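Long-range contacts in tRNA (guanine(9)-N1)-methyltransferase (Schizosaccharomyces pombe, PDB 4JWH), which transfers a methyl group from S-adenosyl-L-methionine to N1 of guanosine 9 in cytoplasmic tRNA, leaving S-adenosyl-L-homocysteine: residues F182-L192 against E205-A213; L124-N135 against L252-I260. All coordinates share one frame; numbering follows the deposited sequence. Where two conformers were deposited one is given.

Contact 1: residues F182-L192 against E205-A213. With SAH (S-adenosyl-L-homocysteine), chain C.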
loop_
_atom_site.group_PDB
_atom_site.type_symbol
_atom_site.label_atom_id
_atom_site.label_comp_id
_atom_site.label_asym_id
_atom_site.label_seq_id
_atom_site.Cartn_x
_atom_site.Cartn_y
_atom_site.Cartn_z
ATOM N N PHE A 182 -2.397 8.251 -13.182
ATOM C CA PHE A 182 -3.492 9.042 -12.572
ATOM C C PHE A 182 -3.344 10.569 -12.710
ATOM O O PHE A 182 -3.765 11.316 -11.842
ATOM C CB PHE A 182 -3.670 8.661 -11.091
ATOM C CG PHE A 182 -4.019 7.207 -10.882
ATOM C CD1 PHE A 182 -3.047 6.298 -10.464
ATOM C CD2 PHE A 182 -5.302 6.738 -11.182
ATOM C CE1 PHE A 182 -3.371 4.938 -10.297
ATOM C CE2 PHE A 182 -5.639 5.387 -11.001
ATOM C CZ PHE A 182 -4.680 4.487 -10.565
ATOM N N GLU A 183 -2.741 11.018 -13.809
ATOM C CA GLU A 183 -2.549 12.455 -14.095
ATOM C C GLU A 183 -3.834 13.287 -13.968
ATOM O O GLU A 183 -3.840 14.345 -13.311
ATOM C CB GLU A 183 -1.908 12.645 -15.486
ATOM C CG GLU A 183 -1.310 14.049 -15.721
ATOM C CD GLU A 183 -2.351 15.070 -16.185
ATOM O OE1 GLU A 183 -3.349 14.680 -16.839
ATOM O OE2 GLU A 183 -2.163 16.273 -15.885
ATOM N N SER A 184 -4.913 12.798 -14.574
ATOM C CA SER A 184 -6.215 13.463 -14.521
ATOM C C SER A 184 -6.847 13.475 -13.109
ATOM O O SER A 184 -7.694 14.319 -12.817
ATOM C CB SER A 184 -7.172 12.811 -15.516
ATOM O OG SER A 184 -7.794 11.672 -14.921
ATOM N N GLN A 185 -6.413 12.559 -12.243
ATOM C CA GLN A 185 -6.932 12.468 -10.886
ATOM C C GLN A 185 -5.886 12.873 -9.866
ATOM O O GLN A 185 -5.965 12.477 -8.709
ATOM C CB GLN A 185 -7.381 11.034 -10.578
ATOM C CG GLN A 185 -8.312 10.420 -11.605
ATOM C CD GLN A 185 -7.584 9.582 -12.638
ATOM O OE1 GLN A 185 -6.525 9.959 -13.129
ATOM N NE2 GLN A 185 -8.150 8.434 -12.967
ATOM N N LYS A 186 -4.905 13.662 -10.298
ATOM C CA LYS A 186 -3.820 14.109 -9.429
ATOM C C LYS A 186 -4.296 14.678 -8.078
ATOM O O LYS A 186 -3.662 14.486 -7.045
ATOM C CB LYS A 186 -2.930 15.120 -10.163
ATOM N N GLU A 187 -5.424 15.381 -8.112
ATOM C CA GLU A 187 -6.015 16.015 -6.938
ATOM C C GLU A 187 -6.567 14.984 -5.934
ATOM O O GLU A 187 -6.814 15.303 -4.775
ATOM C CB GLU A 187 -7.106 16.988 -7.409
ATOM C CG GLU A 187 -8.196 16.380 -8.330
ATOM C CD GLU A 187 -7.803 16.233 -9.826
ATOM O OE1 GLU A 187 -6.720 16.696 -10.243
ATOM O OE2 GLU A 187 -8.608 15.646 -10.593
ATOM N N LYS A 188 -6.730 13.744 -6.397
ATOM C CA LYS A 188 -7.343 12.697 -5.599
ATOM C C LYS A 188 -6.286 11.764 -5.007
ATOM O O LYS A 188 -6.630 10.838 -4.277
ATOM C CB LYS A 188 -8.357 11.891 -6.420
ATOM C CG LYS A 188 -9.440 12.726 -7.160
ATOM C CD LYS A 188 -10.679 13.058 -6.322
ATOM C CE LYS A 188 -11.643 14.036 -7.086
ATOM N NZ LYS A 188 -12.034 13.618 -8.507
ATOM N N LEU A 189 -5.023 11.990 -5.349
ATOM C CA LEU A 189 -3.925 11.177 -4.852
ATOM C C LEU A 189 -3.580 11.581 -3.441
ATOM O O LEU A 189 -3.543 12.774 -3.124
ATOM C CB LEU A 189 -2.671 11.349 -5.723
ATOM C CG LEU A 189 -2.715 10.746 -7.123
ATOM C CD1 LEU A 189 -1.511 11.191 -7.929
ATOM C CD2 LEU A 189 -2.830 9.210 -7.107
ATOM N N VAL A 190 -3.319 10.584 -2.601
ATOM C CA VAL A 190 -2.789 10.819 -1.253
ATOM C C VAL A 190 -1.659 9.808 -1.081
ATOM O O VAL A 190 -1.877 8.602 -1.195
ATOM C CB VAL A 190 -3.877 10.604 -0.144
ATOM C CG1 VAL A 190 -3.246 10.608 1.253
ATOM C CG2 VAL A 190 -5.004 11.633 -0.233
ATOM N N TYR A 191 -0.448 10.301 -0.813
ATOM C CA TYR A 191 0.681 9.436 -0.527
ATOM C C TYR A 191 0.771 9.228 0.996
ATOM O O TYR A 191 1.004 10.166 1.762
ATOM C CB TYR A 191 1.978 10.050 -1.069
ATOM C CG TYR A 191 3.044 9.035 -1.465
ATOM C CD1 TYR A 191 3.630 9.091 -2.720
ATOM C CD2 TYR A 191 3.506 8.057 -0.560
ATOM C CE1 TYR A 191 4.614 8.188 -3.106
ATOM C CE2 TYR A 191 4.489 7.121 -0.940
ATOM C CZ TYR A 191 5.019 7.207 -2.237
ATOM O OH TYR A 191 5.986 6.364 -2.678
ATOM N N LEU A 192 0.580 7.987 1.420
ATOM C CA LEU A 192 0.705 7.620 2.832
ATOM C C LEU A 192 2.181 7.655 3.266
ATOM O O LEU A 192 3.033 7.038 2.628
ATOM C CB LEU A 192 0.098 6.234 3.041
ATOM C CG LEU A 192 -1.437 6.228 2.797
ATOM C CD1 LEU A 192 -2.004 4.847 2.847
ATOM C CD2 LEU A 192 -2.161 7.108 3.849
ATOM N N GLU A 205 -14.058 7.107 -0.739
ATOM C CA GLU A 205 -14.341 6.282 -1.919
ATOM C C GLU A 205 -13.811 6.844 -3.248
ATOM O O GLU A 205 -13.622 6.085 -4.202
ATOM C CB GLU A 205 -15.843 5.911 -2.046
ATOM C CG GLU A 205 -16.349 4.710 -1.167
ATOM C CD GLU A 205 -15.685 3.332 -1.446
ATOM O OE1 GLU A 205 -15.863 2.763 -2.559
ATOM O OE2 GLU A 205 -15.008 2.783 -0.520
ATOM N N ASP A 206 -13.604 8.156 -3.345
ATOM C CA ASP A 206 -13.177 8.714 -4.639
ATOM C C ASP A 206 -11.659 8.983 -4.690
ATOM O O ASP A 206 -11.136 9.481 -5.709
ATOM C CB ASP A 206 -14.057 9.920 -5.096
ATOM C CG ASP A 206 -13.906 11.136 -4.192
ATOM O OD1 ASP A 206 -14.065 12.289 -4.665
ATOM O OD2 ASP A 206 -13.596 10.942 -2.992
ATOM N N LYS A 207 -10.945 8.566 -3.634
ATOM C CA LYS A 207 -9.510 8.839 -3.558
ATOM C C LYS A 207 -8.599 7.647 -3.906
ATOM O O LYS A 207 -9.031 6.488 -4.032
ATOM C CB LYS A 207 -9.148 9.428 -2.178
ATOM C CG LYS A 207 -9.896 10.760 -1.859
ATOM C CD LYS A 207 -9.330 11.920 -2.648
ATOM C CE LYS A 207 -10.065 13.207 -2.372
ATOM N NZ LYS A 207 -10.073 13.538 -0.918
ATOM N N ILE A 208 -7.316 7.950 -4.056
ATOM C CA ILE A 208 -6.382 6.981 -4.536
ATOM C C ILE A 208 -5.240 7.066 -3.563
ATOM O O ILE A 208 -4.630 8.119 -3.437
ATOM C CB ILE A 208 -5.953 7.302 -5.986
ATOM C CG1 ILE A 208 -7.180 7.267 -6.919
ATOM C CG2 ILE A 208 -4.873 6.341 -6.433
ATOM C CD1 ILE A 208 -6.906 7.839 -8.302
ATOM N N TYR A 209 -4.990 5.981 -2.837
ATOM C CA TYR A 209 -4.009 6.006 -1.721
ATOM C C TYR A 209 -2.754 5.328 -2.163
ATOM O O TYR A 209 -2.827 4.261 -2.719
ATOM C CB TYR A 209 -4.600 5.335 -0.454
ATOM C CG TYR A 209 -5.755 6.173 0.018
ATOM C CD1 TYR A 209 -5.523 7.358 0.718
ATOM C CD2 TYR A 209 -7.068 5.844 -0.329
ATOM C CE1 TYR A 209 -6.591 8.176 1.126
ATOM C CE2 TYR A 209 -8.134 6.657 0.055
ATOM C CZ TYR A 209 -7.878 7.824 0.774
ATOM O OH TYR A 209 -8.907 8.634 1.172
ATOM N N ILE A 210 -1.605 5.960 -1.943
ATOM C CA ILE A 210 -0.328 5.397 -2.383
ATOM C C ILE A 210 0.456 4.862 -1.192
ATOM O O ILE A 210 0.589 5.546 -0.188
ATOM C CB ILE A 210 0.540 6.433 -3.122
ATOM C CG1 ILE A 210 -0.249 7.075 -4.287
ATOM C CG2 ILE A 210 1.830 5.788 -3.683
ATOM C CD1 ILE A 210 0.298 8.455 -4.670
ATOM N N ILE A 211 0.982 3.647 -1.331
ATOM C CA ILE A 211 1.957 3.070 -0.384
ATOM C C ILE A 211 3.321 2.999 -1.075
ATOM O O ILE A 211 3.419 2.500 -2.214
ATOM C CB ILE A 211 1.528 1.656 0.083
ATOM C CG1 ILE A 211 0.081 1.693 0.629
ATOM C CG2 ILE A 211 2.536 1.098 1.112
ATOM C CD1 ILE A 211 -0.561 0.331 0.868
ATOM N N GLY A 212 4.369 3.514 -0.418
ATOM C CA GLY A 212 5.746 3.303 -0.911
ATOM C C GLY A 212 6.167 1.841 -0.925
ATOM O O GLY A 212 6.195 1.185 0.117
ATOM N N ALA A 213 6.503 1.304 -2.095
ATOM C CA ALA A 213 6.892 -0.110 -2.149
ATOM C C ALA A 213 8.394 -0.178 -1.913
ATOM O O ALA A 213 9.195 -0.199 -2.855
ATOM C CB ALA A 213 6.499 -0.774 -3.482
HETATM N N SAH C . 11.493 5.471 4.734
HETATM C CA SAH C . 10.442 4.913 3.897
HETATM C CB SAH C . 10.035 3.567 4.553
HETATM C CG SAH C . 8.580 3.358 4.504
HETATM S SD SAH C . 7.735 1.905 4.994
HETATM C C SAH C . 9.442 6.027 3.619
HETATM O O SAH C . 8.264 5.908 3.469
HETATM O OXT SAH C . 9.846 7.142 3.469
HETATM C "C5'" SAH C . 6.823 1.540 3.548
HETATM C "C4'" SAH C . 5.538 2.319 3.293
HETATM O "O4'" SAH C . 4.533 2.034 4.217
HETATM C "C3'" SAH C . 5.638 3.849 3.266
HETATM O "O3'" SAH C . 6.121 4.339 2.049
HETATM C "C2'" SAH C . 4.252 4.299 3.569
HETATM O "O2'" SAH C . 3.539 4.340 2.375
HETATM C "C1'" SAH C . 3.783 3.186 4.469
HETATM N N9 SAH C . 3.785 3.547 5.896
HETATM C C8 SAH C . 4.482 2.977 6.838
HETATM N N7 SAH C . 4.219 3.465 8.022
HETATM C C5 SAH C . 3.293 4.358 7.852
HETATM C C6 SAH C . 2.534 5.280 8.698
HETATM N N6 SAH C . 2.743 5.320 9.988
HETATM N N1 SAH C . 1.651 6.060 8.123
HETATM C C2 SAH C . 1.436 6.023 6.820
HETATM N N3 SAH C . 2.085 5.240 5.997
HETATM C C4 SAH C . 3.005 4.393 6.440
#

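Contact 2: residues L124-N135 against L252-I260. With SAH (S-adenosyl-L-homocysteine), chain C.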
loop_
_atom_site.group_PDB
_atom_site.type_symbol
_atom_site.label_atom_id
_atom_site.label_comp_id
_atom_site.label_asym_id
_atom_site.label_seq_id
_atom_site.Cartn_x
_atom_site.Cartn_y
_atom_site.Cartn_z
ATOM N N LEU A 124 10.136 -7.402 -0.112
ATOM C CA LEU A 124 9.114 -6.597 -0.793
ATOM C C LEU A 124 8.220 -7.481 -1.671
ATOM O O LEU A 124 7.002 -7.386 -1.684
ATOM C CB LEU A 124 9.784 -5.485 -1.620
ATOM C CG LEU A 124 8.794 -4.584 -2.385
ATOM C CD1 LEU A 124 7.853 -3.839 -1.385
ATOM C CD2 LEU A 124 9.570 -3.621 -3.240
ATOM N N CYS A 125 8.831 -8.403 -2.380
ATOM C CA CYS A 125 8.061 -9.252 -3.251
ATOM C C CYS A 125 7.013 -10.111 -2.480
ATOM O O CYS A 125 5.862 -10.254 -2.894
ATOM C CB CYS A 125 9.030 -10.111 -4.033
ATOM S SG CYS A 125 8.190 -11.249 -5.064
ATOM N N GLN A 126 7.431 -10.664 -1.340
ATOM C CA GLN A 126 6.528 -11.361 -0.410
ATOM C C GLN A 126 5.411 -10.404 0.046
ATOM O O GLN A 126 4.238 -10.752 0.083
ATOM C CB GLN A 126 7.354 -11.917 0.770
ATOM C CG GLN A 126 6.588 -12.263 2.054
ATOM C CD GLN A 126 7.501 -12.864 3.127
ATOM O OE1 GLN A 126 7.833 -12.209 4.130
ATOM N NE2 GLN A 126 7.921 -14.110 2.911
ATOM N N GLN A 127 5.788 -9.173 0.337
ATOM C CA GLN A 127 4.813 -8.177 0.810
ATOM C C GLN A 127 3.800 -7.780 -0.247
ATOM O O GLN A 127 2.622 -7.599 0.088
ATOM C CB GLN A 127 5.537 -6.963 1.343
ATOM C CG GLN A 127 6.251 -7.278 2.616
ATOM C CD GLN A 127 6.951 -6.103 3.216
ATOM O OE1 GLN A 127 6.502 -4.968 3.097
ATOM N NE2 GLN A 127 8.038 -6.367 3.925
ATOM N N VAL A 128 4.248 -7.634 -1.501
ATOM C CA VAL A 128 3.314 -7.352 -2.608
ATOM C C VAL A 128 2.315 -8.485 -2.749
ATOM O O VAL A 128 1.128 -8.247 -2.938
ATOM C CB VAL A 128 4.039 -7.139 -3.974
ATOM C CG1 VAL A 128 3.049 -7.177 -5.158
ATOM C CG2 VAL A 128 4.830 -5.799 -3.972
ATOM N N THR A 129 2.812 -9.722 -2.689
ATOM C CA THR A 129 1.943 -10.914 -2.744
ATOM C C THR A 129 0.921 -10.923 -1.587
ATOM O O THR A 129 -0.258 -11.217 -1.798
ATOM C CB THR A 129 2.799 -12.198 -2.719
ATOM O OG1 THR A 129 3.718 -12.181 -3.819
ATOM C CG2 THR A 129 1.932 -13.470 -2.776
ATOM N N ARG A 130 1.368 -10.570 -0.376
ATOM C CA ARG A 130 0.451 -10.505 0.770
ATOM C C ARG A 130 -0.628 -9.443 0.558
ATOM O O ARG A 130 -1.760 -9.639 0.985
ATOM C CB ARG A 130 1.187 -10.317 2.118
ATOM C CG ARG A 130 1.508 -11.654 2.836
ATOM C CD ARG A 130 1.870 -11.502 4.319
ATOM N NE ARG A 130 3.289 -11.738 4.597
ATOM C CZ ARG A 130 3.804 -11.770 5.826
ATOM N NH1 ARG A 130 3.020 -11.594 6.879
ATOM N NH2 ARG A 130 5.099 -11.982 6.009
ATOM N N CYS A 131 -0.290 -8.338 -0.123
ATOM C CA CYS A 131 -1.297 -7.277 -0.417
ATOM C C CYS A 131 -2.384 -7.847 -1.332
ATOM O O CYS A 131 -3.583 -7.658 -1.081
ATOM C CB CYS A 131 -0.692 -6.033 -1.085
ATOM S SG CYS A 131 0.450 -5.009 -0.044
ATOM N N HIS A 132 -1.966 -8.527 -2.396
ATOM C CA HIS A 132 -2.956 -9.217 -3.235
ATOM C C HIS A 132 -3.789 -10.236 -2.448
ATOM O O HIS A 132 -5.010 -10.288 -2.589
ATOM C CB HIS A 132 -2.293 -9.897 -4.435
ATOM C CG HIS A 132 -3.231 -10.759 -5.209
ATOM N ND1 HIS A 132 -3.170 -12.137 -5.177
ATOM C CD2 HIS A 132 -4.289 -10.441 -5.998
ATOM C CE1 HIS A 132 -4.130 -12.630 -5.943
ATOM N NE2 HIS A 132 -4.814 -11.625 -6.461
ATOM N N SER A 133 -3.154 -11.042 -1.594
ATOM C CA SER A 133 -3.918 -12.105 -0.896
ATOM C C SER A 133 -4.912 -11.491 0.092
ATOM O O SER A 133 -6.050 -11.933 0.189
ATOM C CB SER A 133 -2.985 -13.093 -0.178
ATOM O OG SER A 133 -1.907 -13.432 -1.045
ATOM N N ALA A 134 -4.468 -10.471 0.824
ATOM C CA ALA A 134 -5.342 -9.750 1.764
ATOM C C ALA A 134 -6.496 -9.063 1.004
ATOM O O ALA A 134 -7.648 -9.098 1.432
ATOM C CB ALA A 134 -4.530 -8.746 2.559
ATOM N N ASN A 135 -6.195 -8.490 -0.159
ATOM C CA ASN A 135 -7.256 -7.913 -0.984
ATOM C C ASN A 135 -8.319 -8.901 -1.459
ATOM O O ASN A 135 -9.507 -8.587 -1.496
ATOM C CB ASN A 135 -6.662 -7.223 -2.205
ATOM C CG ASN A 135 -7.623 -6.238 -2.815
ATOM O OD1 ASN A 135 -8.310 -5.527 -2.108
ATOM N ND2 ASN A 135 -7.655 -6.178 -4.123
ATOM N N LEU A 252 5.345 1.014 9.529
ATOM C CA LEU A 252 4.880 -0.345 9.292
ATOM C C LEU A 252 5.354 -0.829 7.920
ATOM O O LEU A 252 5.845 -0.030 7.120
ATOM C CB LEU A 252 3.359 -0.389 9.403
ATOM C CG LEU A 252 2.729 0.142 10.702
ATOM C CD1 LEU A 252 1.225 0.156 10.582
ATOM C CD2 LEU A 252 3.150 -0.685 11.903
ATOM N N THR A 253 5.209 -2.123 7.656
ATOM C CA THR A 253 5.630 -2.681 6.383
ATOM C C THR A 253 4.552 -2.361 5.323
ATOM O O THR A 253 3.413 -1.993 5.667
ATOM C CB THR A 253 5.826 -4.211 6.450
ATOM O OG1 THR A 253 4.555 -4.849 6.628
ATOM C CG2 THR A 253 6.804 -4.624 7.585
ATOM N N VAL A 254 4.920 -2.511 4.050
ATOM C CA VAL A 254 3.972 -2.322 2.942
ATOM C C VAL A 254 2.680 -3.114 3.190
ATOM O O VAL A 254 1.584 -2.554 3.150
ATOM C CB VAL A 254 4.595 -2.721 1.592
ATOM C CG1 VAL A 254 3.539 -2.674 0.474
ATOM C CG2 VAL A 254 5.820 -1.829 1.265
ATOM N N ASN A 255 2.808 -4.406 3.493
ATOM C CA ASN A 255 1.608 -5.233 3.657
ATOM C C ASN A 255 0.851 -4.905 4.933
ATOM O O ASN A 255 -0.355 -5.037 4.963
ATOM C CB ASN A 255 1.896 -6.748 3.615
ATOM C CG ASN A 255 2.724 -7.207 4.800
ATOM O OD1 ASN A 255 3.908 -6.935 4.848
ATOM N ND2 ASN A 255 2.076 -7.818 5.805
ATOM N N GLN A 256 1.541 -4.505 5.988
ATOM C CA GLN A 256 0.822 -4.113 7.219
ATOM C C GLN A 256 -0.077 -2.899 6.963
ATOM O O GLN A 256 -1.228 -2.834 7.413
ATOM C CB GLN A 256 1.792 -3.835 8.373
ATOM C CG GLN A 256 2.337 -5.115 9.024
ATOM C CD GLN A 256 3.396 -4.824 10.073
ATOM O OE1 GLN A 256 4.180 -3.886 9.927
ATOM N NE2 GLN A 256 3.423 -5.635 11.142
ATOM N N VAL A 257 0.445 -1.939 6.222
ATOM C CA VAL A 257 -0.307 -0.717 5.934
ATOM C C VAL A 257 -1.484 -1.085 5.046
ATOM O O VAL A 257 -2.612 -0.707 5.310
ATOM C CB VAL A 257 0.609 0.309 5.211
ATOM C CG1 VAL A 257 -0.220 1.458 4.630
ATOM C CG2 VAL A 257 1.640 0.842 6.208
ATOM N N PHE A 258 -1.224 -1.863 4.001
ATOM C CA PHE A 258 -2.324 -2.318 3.129
ATOM C C PHE A 258 -3.429 -3.013 3.921
ATOM O O PHE A 258 -4.621 -2.701 3.767
ATOM C CB PHE A 258 -1.858 -3.245 2.002
ATOM C CG PHE A 258 -2.983 -3.658 1.106
ATOM C CD1 PHE A 258 -3.333 -2.869 0.023
ATOM C CD2 PHE A 258 -3.758 -4.772 1.407
ATOM C CE1 PHE A 258 -4.438 -3.212 -0.798
ATOM C CE2 PHE A 258 -4.866 -5.109 0.618
ATOM C CZ PHE A 258 -5.194 -4.311 -0.488
ATOM N N GLU A 259 -3.033 -3.990 4.741
ATOM C CA GLU A 259 -3.967 -4.752 5.551
ATOM C C GLU A 259 -4.781 -3.846 6.481
ATOM O O GLU A 259 -6.003 -4.047 6.686
ATOM C CB GLU A 259 -3.206 -5.819 6.358
ATOM C CG GLU A 259 -2.620 -6.962 5.512
ATOM C CD GLU A 259 -1.536 -7.729 6.280
ATOM O OE1 GLU A 259 -0.856 -8.567 5.678
ATOM O OE2 GLU A 259 -1.335 -7.445 7.497
ATOM N N ILE A 260 -4.113 -2.850 7.069
ATOM C CA ILE A 260 -4.823 -1.918 7.942
ATOM C C ILE A 260 -5.878 -1.110 7.160
ATOM O O ILE A 260 -7.011 -0.974 7.613
ATOM C CB ILE A 260 -3.836 -1.004 8.695
ATOM C CG1 ILE A 260 -3.125 -1.791 9.831
ATOM C CG2 ILE A 260 -4.514 0.319 9.189
ATOM C CD1 ILE A 260 -1.813 -1.080 10.184
HETATM N N SAH C . 11.493 5.471 4.734
HETATM C CA SAH C . 10.442 4.913 3.897
HETATM C CB SAH C . 10.035 3.567 4.553
HETATM C CG SAH C . 8.580 3.358 4.504
HETATM S SD SAH C . 7.735 1.905 4.994
HETATM C C SAH C . 9.442 6.027 3.619
HETATM O O SAH C . 8.264 5.908 3.469
HETATM O OXT SAH C . 9.846 7.142 3.469
HETATM C "C5'" SAH C . 6.823 1.540 3.548
HETATM C "C4'" SAH C . 5.538 2.319 3.293
HETATM O "O4'" SAH C . 4.533 2.034 4.217
HETATM C "C3'" SAH C . 5.638 3.849 3.266
HETATM O "O3'" SAH C . 6.121 4.339 2.049
HETATM C "C2'" SAH C . 4.252 4.299 3.569
HETATM O "O2'" SAH C . 3.539 4.340 2.375
HETATM C "C1'" SAH C . 3.783 3.186 4.469
HETATM N N9 SAH C . 3.785 3.547 5.896
HETATM C C8 SAH C . 4.482 2.977 6.838
HETATM N N7 SAH C . 4.219 3.465 8.022
HETATM C C5 SAH C . 3.293 4.358 7.852
HETATM C C6 SAH C . 2.534 5.280 8.698
HETATM N N6 SAH C . 2.743 5.320 9.988
HETATM N N1 SAH C . 1.651 6.060 8.123
HETATM C C2 SAH C . 1.436 6.023 6.820
HETATM N N3 SAH C . 2.085 5.240 5.997
HETATM C C4 SAH C . 3.005 4.393 6.440
#

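Contact 1: residues F182-L192 against E205-A213
Tyr191 and Ile210 show how two parallel strands join by side chain as well as backbone: Ile210 CG2 sits over the Tyr191 ring in a CH-pi contact, 3.7 Å from the centroid. On the same face of the sheet, Leu189 CD2 lies 3.6 Å from Ile208 CG2, and the other branch of Ile208 ends with CD1 3.5 Å from Phe182 CD2. On the opposite face Val190 and Tyr209 lie side by side, Val190 CB against Tyr209 CD1.

Val190 uses both its backbone polar groups, its N donating to Ile208 O and its O accepting from Ile210 N; Ile208 N to Lys188 O and Leu192 N to Ile210 O continue the series.

With CG anti to the backbone N (chi1 -151°), the Tyr191 ring reaches along the strand until OH is 3.5 Å from Gly212 CA and bonds to Asp109. A leucine here would probably leave Asp109 without that hydroxyl and Ile210 CG2 without its aromatic face.

Beyond these bonds, the ribose O2' of SAH donates to Leu192 O (2.8 Å) and accepts from Gly212 N (3.0 Å). Backbone bonds thus pair the strands, apolar packing fills in around them, and their ends hold one ribose hydroxyl.

Contact 2: residues L124-N135 against L252-I260
Phe258 lays one ring face against Cys131, whose CB stands 4.2 Å from the ring centroid in a CH-pi contact displaced toward the rim. SG packs 3.6 Å from Phe258 CB and stands obliquely to the ring, 4.7 Å from its centroid, a Cys sulfur-aromatic contact. A chi1 of -178° turns the Phe258 ring away from its own backbone N and brings CZ within 3.7 Å of Asn135 CB; OD1 of that asparagine meets the ring edge in plane, the amide standing almost perpendicular to the ring, while its ND2 bonds to Val142 O.

Where the 252-260 segment enters its helix, the contact turns polar. Gln127 crosses Asn255 at about a right angle, its CG 3.3 Å from Asn255 OD1, and stretches on to place OE1 beside the first turn, where it accepts a weak, bent bond from Val254 N (3.1 Å). Thr253 and Gln256 form a capping box there. The Asn255 amide is held at both ends: Thr253 OG1 donates to OD1 from above the carbonyl plane, and ND2 gives a nearly straight bond to Glu259 OE1 (3.0 Å, 175°). Glu259 in turn rests its CG against Ala134 CB, and Leu124 CD1 meets Val254 CG2 at the other extreme.

The segments 124-135 and 254-260 run nearly parallel, 14° apart, their axes 8.6 Å from each other at closest approach, and lean together on strand 105-109, where Val128 and Val254 touch Leu108 and Phe258 touches Ile106. Helix 151-161 packs on the Leu124 and Cys125 side, and helix 270-277 on Gln256, Glu259 and Ile260.

In the fold
Sheet and covering helices in this SPOUT-family domain meet at one cofactor site. Contact 1 pairs neighbouring strands, 189-192 and 208-212, inside the parallel sheet; contact 2 pairs helices 118-137 and 254-267, which lie against it. Their centres are about 17 Å apart, yet they touch: Ile211 CD1 packs on Val257 CG1, and Gly212 O lies 3.2 Å from Val254 CG2. Along the chain, 124-135 comes first and 252-260 last, with both strands of contact 1 nested between them. Each contact also supplies part of the SAH pocket: the strand ends meet the ribose, whereas Leu252 N bonds to adenine N7 and Val257 packs beside N9.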